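Local atomic coordinates of inositol monophosphatase (Zymomonas mobilis, PDB entry 4N81), a protein that probably removes phosphate from phosphomonoesters such as inositol monophosphate, as a magnesium-dependent phosphatase of the inositol monophosphatase superfamily. Residues 41-46 against 89-94; 118-123 against 186-191. All blocks are in the same frame, centred on the assembly; numbering follows the deposited sequence.

Interaction 1 of 2, residues 41-46 against 89-94. With SO4 (sulfate ion), chain B.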
ATOM      1  N   SER A  41      13.399  -7.873  16.455  1.00 21.23           N
ATOM      2  CA  SER A  41      12.851  -7.363  15.178  1.00 24.00           C
ATOM      3  C   SER A  41      13.592  -6.117  14.630  1.00 25.42           C
ATOM      4  O   SER A  41      13.980  -5.221  15.388  1.00 26.65           O
ATOM      5  CB  SER A  41      11.352  -7.055  15.293  1.00 27.77           C
ATOM      6  OG  SER A  41      11.180  -5.886  16.067  1.00 34.14           O
ATOM      7  N   PRO A  42      13.774  -6.058  13.294  1.00 24.42           N
ATOM      8  CA  PRO A  42      14.373  -4.871  12.654  1.00 20.99           C
ATOM      9  C   PRO A  42      13.591  -3.578  12.915  1.00 17.75           C
ATOM     10  O   PRO A  42      14.217  -2.503  13.048  1.00 19.59           O
ATOM     11  CB  PRO A  42      14.306  -5.201  11.148  1.00 23.25           C
ATOM     12  CG  PRO A  42      14.258  -6.700  11.082  1.00 28.62           C
ATOM     13  CD  PRO A  42      13.490  -7.142  12.329  1.00 24.90           C
ATOM     14  N   VAL A  43      12.257  -3.662  12.997  1.00 16.31           N
ATOM     15  CA  VAL A  43      11.464  -2.434  13.175  1.00 15.39           C
ATOM     16  C   VAL A  43      11.775  -1.791  14.537  1.00 17.45           C
ATOM     17  O   VAL A  43      11.871  -0.565  14.678  1.00 17.45           O
ATOM     18  CB  VAL A  43       9.933  -2.708  13.007  1.00 16.50           C
ATOM     19  CG1 VAL A  43       9.370  -3.502  14.222  1.00 19.67           C
ATOM     20  CG2 VAL A  43       9.161  -1.375  12.788  1.00 17.81           C
ATOM     21  N   THR A  44      11.967  -2.623  15.549  1.00 18.08           N
ATOM     22  CA  THR A  44      12.271  -2.115  16.864  1.00 20.13           C
ATOM     23  C   THR A  44      13.661  -1.481  16.899  1.00 22.14           C
ATOM     24  O   THR A  44      13.847  -0.384  17.485  1.00 22.57           O
ATOM     25  CB  THR A  44      12.166  -3.278  17.914  1.00 23.65           C
ATOM     26  OG1 THR A  44      10.791  -3.707  17.962  1.00 24.42           O
ATOM     27  CG2 THR A  44      12.592  -2.791  19.258  1.00 23.17           C
ATOM     28  N   LYS A  45      14.635  -2.118  16.233  1.00 21.46           N
ATOM     29  CA  LYS A  45      15.958  -1.511  16.183  1.00 24.65           C
ATOM     30  C   LYS A  45      15.940  -0.164  15.461  1.00 21.25           C
ATOM     31  O   LYS A  45      16.549   0.801  15.921  1.00 20.56           O
ATOM     32  CB  LYS A  45      16.960  -2.415  15.431  1.00 30.71           C
ATOM     33  CG  LYS A  45      17.304  -3.732  16.104  1.00 33.79           C
ATOM     34  CD  LYS A  45      18.582  -4.322  15.514  1.00 35.58           C
ATOM     35  CE  LYS A  45      18.896  -5.713  16.111  1.00 44.23           C
ATOM     36  NZ  LYS A  45      17.805  -6.662  15.650  1.00 46.72           N
ATOM     37  N   ALA A  46      15.185  -0.098  14.359  1.00 19.16           N
ATOM     38  CA  ALA A  46      15.118   1.090  13.525  1.00 19.56           C
ATOM     39  C   ALA A  46      14.443   2.225  14.291  1.00 19.83           C
ATOM     40  O   ALA A  46      14.925   3.345  14.315  1.00 18.82           O
ATOM     41  CB  ALA A  46      14.298   0.776  12.242  1.00 15.60           C
ATOM     42  N   ASP A  89       5.769   5.564  11.398  1.00 12.72           N
ATOM     43  CA  ASP A  89       4.322   5.456  11.437  1.00 10.58           C
ATOM     44  C   ASP A  89       3.943   4.465  10.341  1.00 11.22           C
ATOM     45  O   ASP A  89       4.364   4.626   9.198  1.00 12.34           O
ATOM     46  CB  ASP A  89       3.682   6.813  11.162  1.00 10.39           C
ATOM     47  CG  ASP A  89       2.173   6.735  11.253  1.00 11.53           C
ATOM     48  OD1 ASP A  89       1.511   6.882  10.196  1.00  9.94           O
ATOM     49  OD2 ASP A  89       1.673   6.484  12.369  1.00 11.77           O
ATOM     50  N   GLY A  90       3.120   3.468  10.680  1.00 12.51           N
ATOM     51  CA  GLY A  90       2.865   2.344   9.793  1.00 11.38           C
ATOM     52  C   GLY A  90       3.826   1.212  10.132  1.00 10.56           C
ATOM     53  O   GLY A  90       4.404   0.574   9.226  1.00 11.93           O
ATOM     54  N   THR A  91       3.975   0.958  11.435  1.00 10.52           N
ATOM     55  CA  THR A  91       4.878  -0.084  11.893  1.00 11.17           C
ATOM     56  C   THR A  91       4.482  -1.447  11.245  1.00 15.88           C
ATOM     57  O   THR A  91       5.321  -2.208  10.783  1.00 11.59           O
ATOM     58  CB  THR A  91       4.598  -0.317  13.446  1.00 18.23           C
ATOM     59  OG1 THR A  91       4.870   0.891  14.159  1.00 26.96           O
ATOM     60  CG2 THR A  91       5.523  -1.391  13.976  1.00 18.42           C
ATOM     61  N   ARG A  92       3.199  -1.765  11.216  1.00 10.96           N
ATOM     62  CA  ARG A  92       2.855  -3.072  10.610  1.00 11.99           C
ATOM     63  C   ARG A  92       3.172  -3.159   9.103  1.00 11.12           C
ATOM     64  O   ARG A  92       3.651  -4.213   8.621  1.00 10.72           O
ATOM     65  CB  ARG A  92       1.364  -3.364  10.887  1.00 14.46           C
ATOM     66  CG  ARG A  92       1.107  -3.418  12.410  1.00 26.96           C
ATOM     67  CD  ARG A  92       0.018  -4.385  12.845  1.00 43.47           C
ATOM     68  NE  ARG A  92      -1.338  -3.890  12.630  1.00 55.46           N
ATOM     69  CZ  ARG A  92      -2.037  -4.053  11.507  1.00 66.95           C
ATOM     70  NH1 ARG A  92      -1.499  -4.631  10.429  1.00 69.74           N
ATOM     71  NH2 ARG A  92      -3.275  -3.574  11.425  1.00 70.68           N
ATOM     72  N   ALA A  93       3.007  -2.051   8.389  1.00  9.78           N
ATOM     73  CA  ALA A  93       3.381  -2.020   6.991  1.00 11.41           C
ATOM     74  C   ALA A  93       4.876  -2.180   6.847  1.00 14.11           C
ATOM     75  O   ALA A  93       5.352  -2.871   5.945  1.00 10.32           O
ATOM     76  CB  ALA A  93       2.966  -0.661   6.309  1.00 10.68           C
ATOM     77  N   PHE A  94       5.632  -1.550   7.729  1.00 13.17           N
ATOM     78  CA  PHE A  94       7.093  -1.711   7.652  1.00 10.59           C
ATOM     79  C   PHE A  94       7.478  -3.171   7.889  1.00 11.03           C
ATOM     80  O   PHE A  94       8.344  -3.751   7.181  1.00 11.66           O
ATOM     81  CB  PHE A  94       7.774  -0.843   8.758  1.00 11.00           C
ATOM     82  CG  PHE A  94       9.283  -0.957   8.766  1.00 11.63           C
ATOM     83  CD1 PHE A  94       9.901  -2.046   9.401  1.00 12.21           C
ATOM     84  CD2 PHE A  94      10.067  -0.010   8.155  1.00 11.74           C
ATOM     85  CE1 PHE A  94      11.278  -2.190   9.428  1.00 12.88           C
ATOM     86  CE2 PHE A  94      11.478  -0.123   8.172  1.00 12.45           C
ATOM     87  CZ  PHE A  94      12.079  -1.208   8.814  1.00 13.01           C
TER
HETATM   88  S   SO4 B 301       2.239   2.905  14.484  1.00 38.20           S
HETATM   89  O1  SO4 B 301       3.204   2.033  15.226  1.00 44.03           O
HETATM   90  O2  SO4 B 301       0.978   2.966  15.276  1.00 43.43           O
HETATM   91  O3  SO4 B 301       2.737   4.272  14.441  1.00 20.51           O
HETATM   92  O4  SO4 B 301       1.940   2.355  13.101  1.00 26.91           O

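Interaction 2 of 2, residues 118-123 against 186-191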
ATOM      1  N   ILE A 118       6.028  14.511   6.843  1.00 12.04           N
ATOM      2  CA  ILE A 118       5.959  13.064   6.597  1.00 11.40           C
ATOM      3  C   ILE A 118       7.126  12.745   5.684  1.00 19.13           C
ATOM      4  O   ILE A 118       7.240  13.336   4.605  1.00 11.82           O
ATOM      5  CB  ILE A 118       4.684  12.629   5.806  1.00 10.53           C
ATOM      6  CG1 ILE A 118       3.374  12.927   6.604  1.00 12.58           C
ATOM      7  CG2 ILE A 118       4.760  11.127   5.485  1.00 10.07           C
ATOM      8  CD1 ILE A 118       2.092  13.030   5.642  1.00 10.47           C
ATOM      9  N   ASN A 119       7.962  11.782   6.062  1.00 11.87           N
ATOM     10  CA  ASN A 119       9.044  11.405   5.170  1.00 14.20           C
ATOM     11  C   ASN A 119       9.052   9.922   4.910  1.00 13.29           C
ATOM     12  O   ASN A 119       9.152   9.141   5.858  1.00 13.17           O
ATOM     13  CB  ASN A 119      10.406  11.790   5.760  1.00 13.23           C
ATOM     14  CG  ASN A 119      11.549  11.570   4.751  1.00 15.92           C
ATOM     15  OD1 ASN A 119      11.574  12.203   3.711  1.00 15.64           O
ATOM     16  ND2 ASN A 119      12.473  10.648   5.055  1.00 14.07           N
ATOM     17  N   GLN A 120       9.023   9.542   3.633  1.00 11.46           N
ATOM     18  CA  GLN A 120       9.099   8.122   3.269  1.00 11.14           C
ATOM     19  C   GLN A 120      10.537   7.954   2.852  1.00 13.32           C
ATOM     20  O   GLN A 120      10.946   8.434   1.783  1.00 13.43           O
ATOM     21  CB  GLN A 120       8.153   7.883   2.051  1.00 10.58           C
ATOM     22  CG  GLN A 120       7.551   6.438   2.069  1.00 10.07           C
ATOM     23  CD  GLN A 120       8.643   5.380   2.213  1.00 10.44           C
ATOM     24  OE1 GLN A 120       9.597   5.352   1.435  1.00 10.97           O
ATOM     25  NE2 GLN A 120       8.518   4.529   3.208  1.00 10.47           N
ATOM     26  N   PRO A 121      11.339   7.250   3.694  1.00 13.68           N
ATOM     27  CA  PRO A 121      12.787   7.257   3.452  1.00 13.12           C
ATOM     28  C   PRO A 121      13.233   6.271   2.390  1.00 14.67           C
ATOM     29  O   PRO A 121      14.400   6.338   1.986  1.00 17.66           O
ATOM     30  CB  PRO A 121      13.376   6.888   4.812  1.00 13.57           C
ATOM     31  CG  PRO A 121      12.252   6.032   5.486  1.00 12.76           C
ATOM     32  CD  PRO A 121      10.981   6.722   5.029  1.00 12.50           C
ATOM     33  N   ILE A 122      12.348   5.358   1.951  1.00 13.19           N
ATOM     34  CA  ILE A 122      12.779   4.394   0.931  1.00 14.39           C
ATOM     35  C   ILE A 122      12.653   5.044  -0.445  1.00 15.38           C
ATOM     36  O   ILE A 122      13.595   5.038  -1.243  1.00 17.15           O
ATOM     37  CB  ILE A 122      11.914   3.085   0.991  1.00 14.53           C
ATOM     38  CG1 ILE A 122      11.906   2.537   2.435  1.00 11.89           C
ATOM     39  CG2 ILE A 122      12.447   2.012  -0.028  1.00 16.25           C
ATOM     40  CD1 ILE A 122      13.318   2.364   3.073  1.00 12.72           C
ATOM     41  N   HIS A 123      11.495   5.626  -0.717  1.00 13.83           N
ATOM     42  CA  HIS A 123      11.293   6.312  -2.019  1.00 15.81           C
ATOM     43  C   HIS A 123      11.575   7.785  -2.065  1.00 15.79           C
ATOM     44  O   HIS A 123      11.453   8.417  -3.118  1.00 13.91           O
ATOM     45  CB  HIS A 123       9.961   5.895  -2.628  1.00 16.56           C
ATOM     46  CG  HIS A 123       9.974   4.430  -2.963  1.00 20.37           C
ATOM     47  ND1 HIS A 123       8.997   3.550  -2.545  1.00 23.20           N
ATOM     48  CD2 HIS A 123      10.926   3.685  -3.588  1.00 23.73           C
ATOM     49  CE1 HIS A 123       9.322   2.329  -2.944  1.00 19.95           C
ATOM     50  NE2 HIS A 123      10.496   2.379  -3.557  1.00 31.34           N
ATOM     51  N   ASP A 186      -1.692   3.980   6.699  1.00  8.96           N
ATOM     52  CA  ASP A 186      -1.351   4.910   7.810  1.00 10.00           C
ATOM     53  C   ASP A 186      -1.153   6.338   7.299  1.00 10.66           C
ATOM     54  O   ASP A 186      -2.033   6.850   6.516  1.00 10.08           O
ATOM     55  CB  ASP A 186      -0.114   4.345   8.563  1.00  8.54           C
ATOM     56  CG  ASP A 186      -0.289   2.850   8.870  1.00 14.71           C
ATOM     57  OD1 ASP A 186      -0.952   2.537   9.886  1.00 12.79           O
ATOM     58  OD2 ASP A 186       0.194   2.024   8.058  1.00 12.27           O
ATOM     59  N   CYS A 187      -0.010   6.953   7.632  1.00  8.38           N
ATOM     60  CA  CYS A 187       0.198   8.366   7.256  1.00  8.46           C
ATOM     61  C   CYS A 187       0.147   8.577   5.767  1.00 11.91           C
ATOM     62  O   CYS A 187      -0.173   9.698   5.281  1.00  9.84           O
ATOM     63  CB  CYS A 187       1.538   8.914   7.781  1.00  8.97           C
ATOM     64  SG  CYS A 187       2.980   7.911   7.243  1.00 11.64           S
ATOM     65  N   TYR A 188       0.447   7.515   5.017  1.00  8.08           N
ATOM     66  CA  TYR A 188       0.606   7.696   3.589  1.00  8.02           C
ATOM     67  C   TYR A 188      -0.720   8.165   2.978  1.00 10.81           C
ATOM     68  O   TYR A 188      -0.710   8.957   2.012  1.00 10.51           O
ATOM     69  CB  TYR A 188       1.030   6.373   2.906  1.00  7.99           C
ATOM     70  CG  TYR A 188       1.802   6.656   1.626  1.00  9.55           C
ATOM     71  CD1 TYR A 188       3.201   6.808   1.644  1.00 12.51           C
ATOM     72  CD2 TYR A 188       1.150   6.754   0.410  1.00 12.24           C
ATOM     73  CE1 TYR A 188       3.934   7.038   0.462  1.00 11.05           C
ATOM     74  CE2 TYR A 188       1.871   7.020  -0.754  1.00  9.62           C
ATOM     75  CZ  TYR A 188       3.235   7.189  -0.726  1.00 12.31           C
ATOM     76  OH  TYR A 188       3.924   7.412  -1.927  1.00 13.53           O
ATOM     77  N   ASN A 189      -1.845   7.719   3.532  1.00  7.75           N
ATOM     78  CA  ASN A 189      -3.101   8.146   2.859  1.00  7.55           C
ATOM     79  C   ASN A 189      -3.362   9.628   3.022  1.00  7.66           C
ATOM     80  O   ASN A 189      -3.977  10.266   2.156  1.00  8.21           O
ATOM     81  CB  ASN A 189      -4.298   7.357   3.386  1.00  7.48           C
ATOM     82  CG  ASN A 189      -4.203   5.891   2.993  1.00 10.40           C
ATOM     83  OD1 ASN A 189      -3.975   5.570   1.834  1.00 13.83           O
ATOM     84  ND2 ASN A 189      -4.372   5.013   3.960  1.00  8.03           N
ATOM     85  N   TYR A 190      -2.851  10.201   4.117  1.00  7.81           N
ATOM     86  CA  TYR A 190      -3.028  11.632   4.326  1.00  8.04           C
ATOM     87  C   TYR A 190      -2.103  12.372   3.375  1.00  8.89           C
ATOM     88  O   TYR A 190      -2.456  13.448   2.864  1.00 10.38           O
ATOM     89  CB  TYR A 190      -2.730  12.015   5.783  1.00  8.30           C
ATOM     90  CG  TYR A 190      -3.663  11.299   6.801  1.00  8.22           C
ATOM     91  CD1 TYR A 190      -3.360   9.990   7.257  1.00  8.69           C
ATOM     92  CD2 TYR A 190      -4.825  11.911   7.270  1.00  9.42           C
ATOM     93  CE1 TYR A 190      -4.172   9.343   8.174  1.00  8.21           C
ATOM     94  CE2 TYR A 190      -5.629  11.290   8.181  1.00  8.70           C
ATOM     95  CZ  TYR A 190      -5.304  10.001   8.633  1.00  8.35           C
ATOM     96  OH  TYR A 190      -6.144   9.385   9.542  1.00 10.04           O
ATOM     97  N   GLY A 191      -0.942  11.761   3.094  1.00  8.60           N
ATOM     98  CA  GLY A 191      -0.093  12.403   2.107  1.00  9.02           C
ATOM     99  C   GLY A 191      -0.787  12.325   0.739  1.00  9.61           C
ATOM    100  O   GLY A 191      -0.758  13.337  -0.021  1.00 10.69           O
TER

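Interaction 1 of 2, residues 41-46 against 89-94
Val43 and Phe94, with CA atoms 7.1 Å apart, are the closest backbone neighbours where the first turn of helix 42-61 meets the short helix 91-95, and no hydrogen bond joins the two segments. The contact is apolar. Val43 CG2 comes obliquely to the Phe94 ring, 3.5 Å from CD1, and the two side chains run antiparallel alongside one another. With chi1 at 72°, CG1 of Val43 occupies the position between the backbone N and the carbonyl carbon, and CG2 is the methyl that projects anti to N and meets the ring. That same CG2 also lies 3.8 Å from Thr91 CG2, the two side chains lying roughly perpendicular. A beta-branched valine thus fills the corner between ring and methyl. Ile88 packs against both Val43 and Phe94, and Phe101 meets the phenylalanine edge-to-face. A serine at Phe94 would probably open a gap beside Val43 CG2 and Ile88 and deprive Phe101 of its aromatic partner. On the side of Gly90 and Thr91 the helix start grips a sulfate: Gly90 N and Thr91 N both donate to its O4, at 2.9 and 3.0 Å respectively. Gly90 suits this bend, since a side chain at its backbone angles (93°/45°) would collide with the preceding carbonyl oxygen. These residues belong to the Asp-Gly-Thr end of the family's metal-binding signature, and the sulfate, probably from the crystallisation liquor, is consistent with a substrate phosphate site in which two amides at a helix N-terminus hold an anion, probably helped by the helix dipole.

Interaction 2 of 2, residues 118-123 against 186-191
Ile118, on strand 112-120, reaches helix 187-194 with two of its carbons. With chi1 at -63°, CG2 stands anti to the backbone N and comes within 4.1 Å of Cys187 SG, while CD1 extends to the backbone, 4.0 Å from Cys187 O and 4.2 Å from Gly191 N. Those two backbone atoms already bond each other, so the isoleucine lies against satisfied polar groups. At Gly191 a side chain would have pointed at CD1; with glycine the methyl meets the backbone itself. Leu214 and Ile217 of helix 214-220 also pack on Ile118, adding to its apolar surroundings. Asn119 turns to the other side of the strand, toward helix 7-24. This alternation fits the layered alpha-beta-alpha-beta-alpha fold of the family: helix 187-194 lies in the middle helical layer, with the large mixed sheet on one side and, through Tyr190 against Val241 and Ala243, the smaller sheet on the other. Gln120 returns to the helix side. Its CG abuts the edge of the Tyr188 ring, near the ring plane and 4.0 Å from CE1, while the tyrosine hydroxyl is hydrogen-bonded to Glu125 of its own chain and to Arg29 of the second subunit. A bend at chi2 (-52°) carries the Gln120 amide back toward its own chain, where OE1 accepts twice: from Ile122 N at 2.8 Å, well above the carbonyl plane, and from His123 N at 2.9 Å, nearly along the C=O axis. NE2 donates to Phe101 O, so both ends of the amide are held and its rotation is fixed. Pro121, just past the strand, packs on Phe101 and Ala21. Ile122 CG2 sits over one face of the His123 ring, toward its rim, and the ring stacks with His123 of the second subunit.

Overall arrangement
Interactions 1 and 2 have centres 14 Å apart and meet beside the predicted magnesium site. The joint is Asp89, a predicted metal ligand: its OD1 accepts a weak hydrogen bond from Cys187 N, 3.0 Å away, in the segment that interaction 2 packs against strand 112-120. Nearby, Asp186 OD2 lies 3.2 Å from Gly90 CA. Asp89 OD2 is close to Asp86 and Asp210, two more predicted ligands, a clustering of carboxylates consistent with a shared metal site. The sulfate of interaction 1 lies on this side as well, with its O3 3.2 Å from Asp89 OD2. Both contacts also touch the second subunit: Arg92 forms a salt bridge with Asp180 there, and Asn189 is hydrogen-bonded to its Arg98.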